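Flagellar pocket-related cytoskeletal protein (Trypanosoma brucei, PDB 6SJQ) belongs to the flagellar pocket collar as BILBO1, whose N-terminal ubiquitin-fold domain, the part described here, serves in protein binding through a long structured loop. Local coordinates at residues R28-I31 with S32-T35; D76-R79 with E80-T84. One frame throughout, in Å; residues are numbered along the deposited sequence.

Two short turns of a ubiquitin-like domain illustrate how side chains can close a backbone by gripping its N-H and C=O groups. Contact 1 (28-31 with 32-35) caps the start of helix 31-49, while contact 2 (76-79 with 80-84) folds the loop between strands 73-76 and 87-92. Their centres lie 9 Å apart, on the same side of the chain's centre, and they touch directly. The carboxylate of Glu80 serves as the polar bridge, with Ile31 N at 3.0 Å from Glu80 OE1 in a probable hydrogen bond at the first turn of the helix. Apolar packing of Pro29 on Leu83 and of Ile31 on Leu77 accompanies it.

Contact 1: residues R28-I31 with S32-T35; sequences RPSI and SELT
Ser30 and Glu33 meet by an exchange of hydrogen bonds, each side chain taking the backbone N-H of the other residue. Ser30 OG accepts from Glu33 N at 3.1 Å, and the return bond runs from Ser30 N to Glu33 OE1 at 3.2 Å. That second bond is less regular: the N-H reaches OE1 on its anti side and lies 34° out of the carboxylate plane. Torsions prepare both groups. The serine hydroxyl sits between its own N and carbonyl carbon (chi1 65°), facing the N-H ahead, whereas the glutamate is fully extended (chi1 176°) and runs back along the chain until its carboxylate lies beside Pro29, with OE1 3.4 Å from Pro29 CB.

The backbone continues the same turn. Leu34 N bonds to Ser30 O, the first of the helical series, and Thr35 N follows with a bond to Ile31 O. This last carbonyl is held twice, because Thr35 OG1 also donates to Ile31 O at 2.7 Å; the hydroxyl and the amide approach from opposite faces of the carbonyl plane, so that the threonine side chain folds back onto the preceding turn.

Further out, Pro29 CG touches Leu34 CB at 4.2 Å, the two buried side chains crossing at a slant, and Phe25 of strand 17-25 lies against both Glu33 and Leu34. On the other flank, Thr35 and Leu34 both pack on Ile64 of strand 63-68, and the loop carrying Glu80 runs beside the start of the helix. The reciprocal Ser30-Glu33 bonds are a capping box, with Ser30 as N-cap, here starting helix 31-49, the helix that packs on the mixed sheet of the ubiquitin fold.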
ATOM      1  N   ARG A  28     -12.253  -2.267  11.534  1.00 13.79           N
ATOM      2  CA  ARG A  28     -10.912  -1.671  11.544  0.52 15.85           C
ATOM      3  C   ARG A  28      -9.852  -2.749  11.708  1.00 15.16           C
ATOM      4  O   ARG A  28      -9.880  -3.500  12.692  1.00 18.22           O
ATOM      5  CB  ARG A  28     -10.780  -0.650  12.678  0.52 17.71           C
ATOM      6  CG  ARG A  28      -9.344  -0.178  12.891  0.52 18.37           C
ATOM      7  CD  ARG A  28      -9.257   0.865  13.996  0.52 24.24           C
ATOM      8  NE  ARG A  28     -10.400   1.774  13.962  0.52 23.64           N
ATOM      9  CZ  ARG A  28     -10.408   2.984  14.508  0.52 33.75           C
ATOM     10  NH1 ARG A  28      -9.322   3.445  15.119  0.52 35.63           N
ATOM     11  NH2 ARG A  28     -11.491   3.742  14.422  0.52 26.33           N
ATOM     12  N   PRO A  29      -8.932  -2.869  10.732  1.00  9.35           N
ATOM     13  CA  PRO A  29      -7.944  -3.944  10.856  1.00 10.38           C
ATOM     14  C   PRO A  29      -6.850  -3.638  11.867  1.00 14.75           C
ATOM     15  O   PRO A  29      -6.600  -2.478  12.201  1.00 18.91           O
ATOM     16  CB  PRO A  29      -7.335  -4.021   9.451  1.00 13.20           C
ATOM     17  CG  PRO A  29      -7.442  -2.578   8.935  1.00 11.79           C
ATOM     18  CD  PRO A  29      -8.740  -2.046   9.517  1.00 10.57           C
ATOM     19  N   SER A  30      -6.188  -4.682  12.352  1.00 11.84           N
ATOM     20  CA  SER A  30      -4.945  -4.488  13.095  1.00 12.58           C
ATOM     21  C   SER A  30      -3.839  -4.095  12.132  1.00 10.85           C
ATOM     22  O   SER A  30      -3.941  -4.340  10.919  1.00 13.46           O
ATOM     23  CB  SER A  30      -4.557  -5.747  13.875  1.00 11.64           C
ATOM     24  OG  SER A  30      -4.255  -6.830  13.001  1.00 14.95           O
ATOM     25  N   ILE A  31      -2.784  -3.475  12.653  1.00 13.68           N
ATOM     26  CA  ILE A  31      -1.654  -3.117  11.805  1.00 12.79           C
ATOM     27  C   ILE A  31      -1.053  -4.359  11.124  1.00 12.50           C
ATOM     28  O   ILE A  31      -0.701  -4.314   9.954  1.00 12.10           O
ATOM     29  CB  ILE A  31      -0.566  -2.350  12.589  1.00 11.37           C
ATOM     30  CG1 ILE A  31      -1.062  -0.927  12.930  1.00 16.59           C
ATOM     31  CG2 ILE A  31       0.725  -2.288  11.770  1.00 13.60           C
ATOM     32  CD1 ILE A  31      -0.179  -0.227  13.952  1.00 13.16           C
ATOM     33  N   SER A  32      -0.963  -5.481  11.847  1.00 11.71           N
ATOM     34  CA  SER A  32      -0.464  -6.725  11.247  1.00 11.73           C
ATOM     35  C   SER A  32      -1.354  -7.209  10.111  1.00 12.11           C
ATOM     36  O   SER A  32      -0.843  -7.660   9.080  1.00 12.66           O
ATOM     37  CB  SER A  32      -0.358  -7.827  12.316  1.00 17.23           C
ATOM     38  OG  SER A  32       0.552  -7.433  13.334  1.00 25.23           O
ATOM     39  N   GLU A  33      -2.667  -7.148  10.311  1.00 13.45           N
ATOM     40  CA  GLU A  33      -3.654  -7.558   9.314  1.00 15.08           C
ATOM     41  C   GLU A  33      -3.574  -6.667   8.068  1.00 16.08           C
ATOM     42  O   GLU A  33      -3.544  -7.163   6.931  1.00 14.01           O
ATOM     43  CB  GLU A  33      -5.050  -7.468   9.937  1.00 15.66           C
ATOM     44  CG  GLU A  33      -6.220  -7.784   8.997  1.00 17.82           C
ATOM     45  CD  GLU A  33      -7.557  -7.549   9.681  1.00 17.57           C
ATOM     46  OE1 GLU A  33      -7.532  -7.112  10.855  1.00 15.33           O
ATOM     47  OE2 GLU A  33      -8.632  -7.771   9.063  1.00 14.68           O
ATOM     48  N   LEU A  34      -3.540  -5.359   8.302  1.00 12.67           N
ATOM     49  CA  LEU A  34      -3.397  -4.355   7.244  1.00 15.01           C
ATOM     50  C   LEU A  34      -2.104  -4.595   6.470  1.00 15.94           C
ATOM     51  O   LEU A  34      -2.091  -4.577   5.231  1.00 12.85           O
ATOM     52  CB  LEU A  34      -3.423  -2.940   7.872  1.00 14.97           C
ATOM     53  CG  LEU A  34      -3.256  -1.682   7.004  1.00 17.06           C
ATOM     54  CD1 LEU A  34      -1.809  -1.367   6.668  1.00 24.69           C
ATOM     55  CD2 LEU A  34      -4.085  -1.824   5.742  1.00 14.55           C
ATOM     56  N   THR A  35      -1.020  -4.850   7.194  1.00 13.13           N
ATOM     57  CA  THR A  35       0.282  -5.000   6.552  1.00 11.67           C
ATOM     58  C   THR A  35       0.292  -6.228   5.640  1.00 15.25           C
ATOM     59  O   THR A  35       0.791  -6.174   4.499  1.00 13.08           O
ATOM     60  CB  THR A  35       1.415  -5.118   7.585  1.00 12.20           C
ATOM     61  OG1 THR A  35       1.473  -3.928   8.364  1.00 14.29           O
ATOM     62  CG2 THR A  35       2.756  -5.272   6.873  1.00 17.75           C
TER

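Contact 2: residues D76-R79 with E80-T84; sequences DLIR and EDQLT
In the loop that leads from strand 73-76 to strand 87-92 of the ubiquitin fold, a turn is closed by a side chain: Gln82 reaches across to Asp76, Ile78 and Arg79 and grips their backbone through both ends of its amide. Its oxygen takes two N-H groups, Ile78 N at 2.8 Å and Arg79 N at 2.9 Å from Gln82 OE1, both lying in the carbonyl plane of the amide. The nitrogen end works in the other sense, Gln82 NE2 donating to Asp76 O at 3.1 Å, an acceptor only 7° out of the amide plane. Three bonds thus fix the rotation of the amide and identify its oxygen and nitrogen ends. The chain gets there by extending beyond CG and then turning its flat end by chi3 of -87°.

Leucine packing flanks the amide. Leu77 CD1 comes within 3.9 Å of Gln82 CB, the two side chains sliding past each other in opposite directions, and Leu77 CD2 meets Leu83 CD2 at 4.0 Å with the leucines crossed at about a right angle. Leu77 also packs on Ile64 of strand 63-68, which ties the loop to the body of the domain. A water lies between Arg79 O and Leu83 N, although its unusually short approach to Arg79 O is doubtful.

Arg79 and Asp81, both exposed, add a salt bridge across the bend. The guanidinium presents its side, NE and NH2, to one carboxylate oxygen each, on their syn sides: Arg79 NE lies 3.0 Å from Asp81 OD1, and Arg79 NH2 2.9 Å from Asp81 OD2, with the two planes 33° apart.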
ATOM      1  N   ASP A  76       3.616   8.396  11.269  1.00 13.46           N
ATOM      2  CA  ASP A  76       3.841   6.954  11.254  1.00 16.34           C
ATOM      3  C   ASP A  76       2.620   6.210  11.777  1.00 14.77           C
ATOM      4  O   ASP A  76       1.957   6.656  12.722  1.00 14.00           O
ATOM      5  CB  ASP A  76       5.035   6.572  12.128  1.00 16.55           C
ATOM      6  CG  ASP A  76       6.350   6.845  11.466  1.00 23.04           C
ATOM      7  OD1 ASP A  76       6.421   7.743  10.599  1.00 23.03           O
ATOM      8  OD2 ASP A  76       7.316   6.152  11.824  1.00 27.23           O
ATOM      9  N   LEU A  77       2.313   5.069  11.170  1.00 11.75           N
ATOM     10  CA  LEU A  77       1.240   4.229  11.699  1.00 13.67           C
ATOM     11  C   LEU A  77       1.817   3.299  12.769  1.00 12.24           C
ATOM     12  O   LEU A  77       2.532   2.342  12.457  1.00 19.40           O
ATOM     13  CB  LEU A  77       0.566   3.427  10.584  1.00 14.06           C
ATOM     14  CG  LEU A  77      -0.546   2.493  11.053  1.00 15.18           C
ATOM     15  CD1 LEU A  77      -1.641   3.276  11.743  1.00 16.14           C
ATOM     16  CD2 LEU A  77      -1.108   1.697   9.865  1.00 18.24           C
ATOM     17  N   ILE A  78       1.524   3.608  14.027  1.00 14.31           N
ATOM     18  CA  ILE A  78       2.151   2.942  15.175  1.00 14.59           C
ATOM     19  C   ILE A  78       1.134   2.278  16.123  1.00 17.23           C
ATOM     20  O   ILE A  78       1.446   1.301  16.792  1.00 19.94           O
ATOM     21  CB  ILE A  78       2.984   3.961  16.003  1.00 24.63           C
ATOM     22  CG1 ILE A  78       2.125   5.188  16.311  1.00 26.05           C
ATOM     23  CG2 ILE A  78       4.228   4.377  15.258  1.00 32.87           C
ATOM     24  CD1 ILE A  78       2.614   6.062  17.437  1.00 46.69           C
ATOM     25  N   ARG A  79      -0.071   2.826  16.195  1.00 15.96           N
ATOM     26  CA  ARG A  79      -1.079   2.372  17.153  1.00 19.39           C
ATOM     27  C   ARG A  79      -2.311   1.834  16.451  1.00 22.71           C
ATOM     28  O   ARG A  79      -2.596   2.194  15.297  1.00 18.04           O
ATOM     29  CB  ARG A  79      -1.532   3.528  18.044  1.00 18.69           C
ATOM     30  CG  ARG A  79      -0.495   3.988  19.048  1.00 26.08           C
ATOM     31  CD  ARG A  79      -1.071   5.114  19.881  1.00 29.24           C
ATOM     32  NE  ARG A  79      -2.307   4.690  20.529  1.00 29.81           N
ATOM     33  CZ  ARG A  79      -2.363   4.161  21.748  1.00 36.21           C
ATOM     34  NH1 ARG A  79      -1.252   4.006  22.458  1.00 40.12           N
ATOM     35  NH2 ARG A  79      -3.528   3.792  22.260  1.00 29.45           N
ATOM     36  N   GLU A  80      -3.078   1.038  17.190  1.00 21.63           N
ATOM     37  CA  GLU A  80      -4.234   0.348  16.645  1.00 27.49           C
ATOM     38  C   GLU A  80      -5.512   1.188  16.695  1.00 22.87           C
ATOM     39  O   GLU A  80      -6.596   0.675  16.421  1.00 23.11           O
ATOM     40  CB  GLU A  80      -4.432  -0.971  17.401  1.00 25.01           C
ATOM     41  CG  GLU A  80      -3.183  -1.853  17.426  1.00 19.79           C
ATOM     42  CD  GLU A  80      -2.957  -2.565  16.117  1.00 21.63           C
ATOM     43  OE1 GLU A  80      -3.794  -2.405  15.211  1.00 24.28           O
ATOM     44  OE2 GLU A  80      -1.952  -3.298  16.001  1.00 22.03           O
ATOM     45  N   ASP A  81      -5.380   2.473  17.033  1.00 14.64           N
ATOM     46  CA  ASP A  81      -6.512   3.397  17.068  1.00 20.96           C
ATOM     47  C   ASP A  81      -6.262   4.667  16.238  1.00 20.95           C
ATOM     48  O   ASP A  81      -6.859   5.718  16.475  1.00 21.13           O
ATOM     49  CB  ASP A  81      -6.827   3.769  18.521  1.00 25.21           C
ATOM     50  CG  ASP A  81      -5.626   4.338  19.247  1.00 22.09           C
ATOM     51  OD1 ASP A  81      -4.610   4.654  18.596  1.00 22.49           O
ATOM     52  OD2 ASP A  81      -5.687   4.479  20.483  1.00 32.19           O
ATOM     53  N   GLN A  82      -5.381   4.570  15.256  1.00 12.65           N
ATOM     54  CA  GLN A  82      -5.128   5.686  14.342  1.00 16.18           C
ATOM     55  C   GLN A  82      -5.979   5.614  13.070  1.00 15.39           C
ATOM     56  O   GLN A  82      -6.467   6.637  12.577  1.00 15.40           O
ATOM     57  CB  GLN A  82      -3.647   5.739  13.948  1.00 14.56           C
ATOM     58  CG  GLN A  82      -2.705   6.311  15.003  1.00 18.26           C
ATOM     59  CD  GLN A  82      -1.279   6.273  14.514  1.00 16.58           C
ATOM     60  OE1 GLN A  82      -0.583   5.271  14.688  1.00 14.62           O
ATOM     61  NE2 GLN A  82      -0.841   7.356  13.862  1.00 13.48           N
ATOM     62  N   LEU A  83      -6.156   4.410  12.536  1.00 13.85           N
ATOM     63  CA  LEU A  83      -6.908   4.239  11.280  1.00 10.91           C
ATOM     64  C   LEU A  83      -8.351   4.742  11.379  1.00 18.60           C
ATOM     65  O   LEU A  83      -9.059   4.482  12.369  1.00 15.95           O
ATOM     66  CB  LEU A  83      -6.902   2.759  10.849  1.00 15.38           C
ATOM     67  CG  LEU A  83      -5.542   2.152  10.490  1.00 15.90           C
ATOM     68  CD1 LEU A  83      -5.696   0.647  10.222  1.00 18.54           C
ATOM     69  CD2 LEU A  83      -4.907   2.851   9.277  1.00 13.72           C
ATOM     70  N   THR A  84      -8.768   5.493  10.359  1.00 16.21           N
ATOM     71  CA  THR A  84     -10.157   5.902  10.199  1.00 17.35           C
ATOM     72  C   THR A  84     -10.633   5.459   8.835  1.00 16.38           C
ATOM     73  O   THR A  84      -9.825   5.214   7.933  1.00 14.99           O
ATOM     74  CB  THR A  84     -10.344   7.427  10.349  1.00 15.34           C
ATOM     75  OG1 THR A  84      -9.503   8.118   9.403  1.00 17.87           O
ATOM     76  CG2 THR A  84      -9.983   7.862  11.757  1.00 24.90           C
TER
HETATM   77  O   HOH W   1      -4.532   1.997  13.718  1.00 20.47           O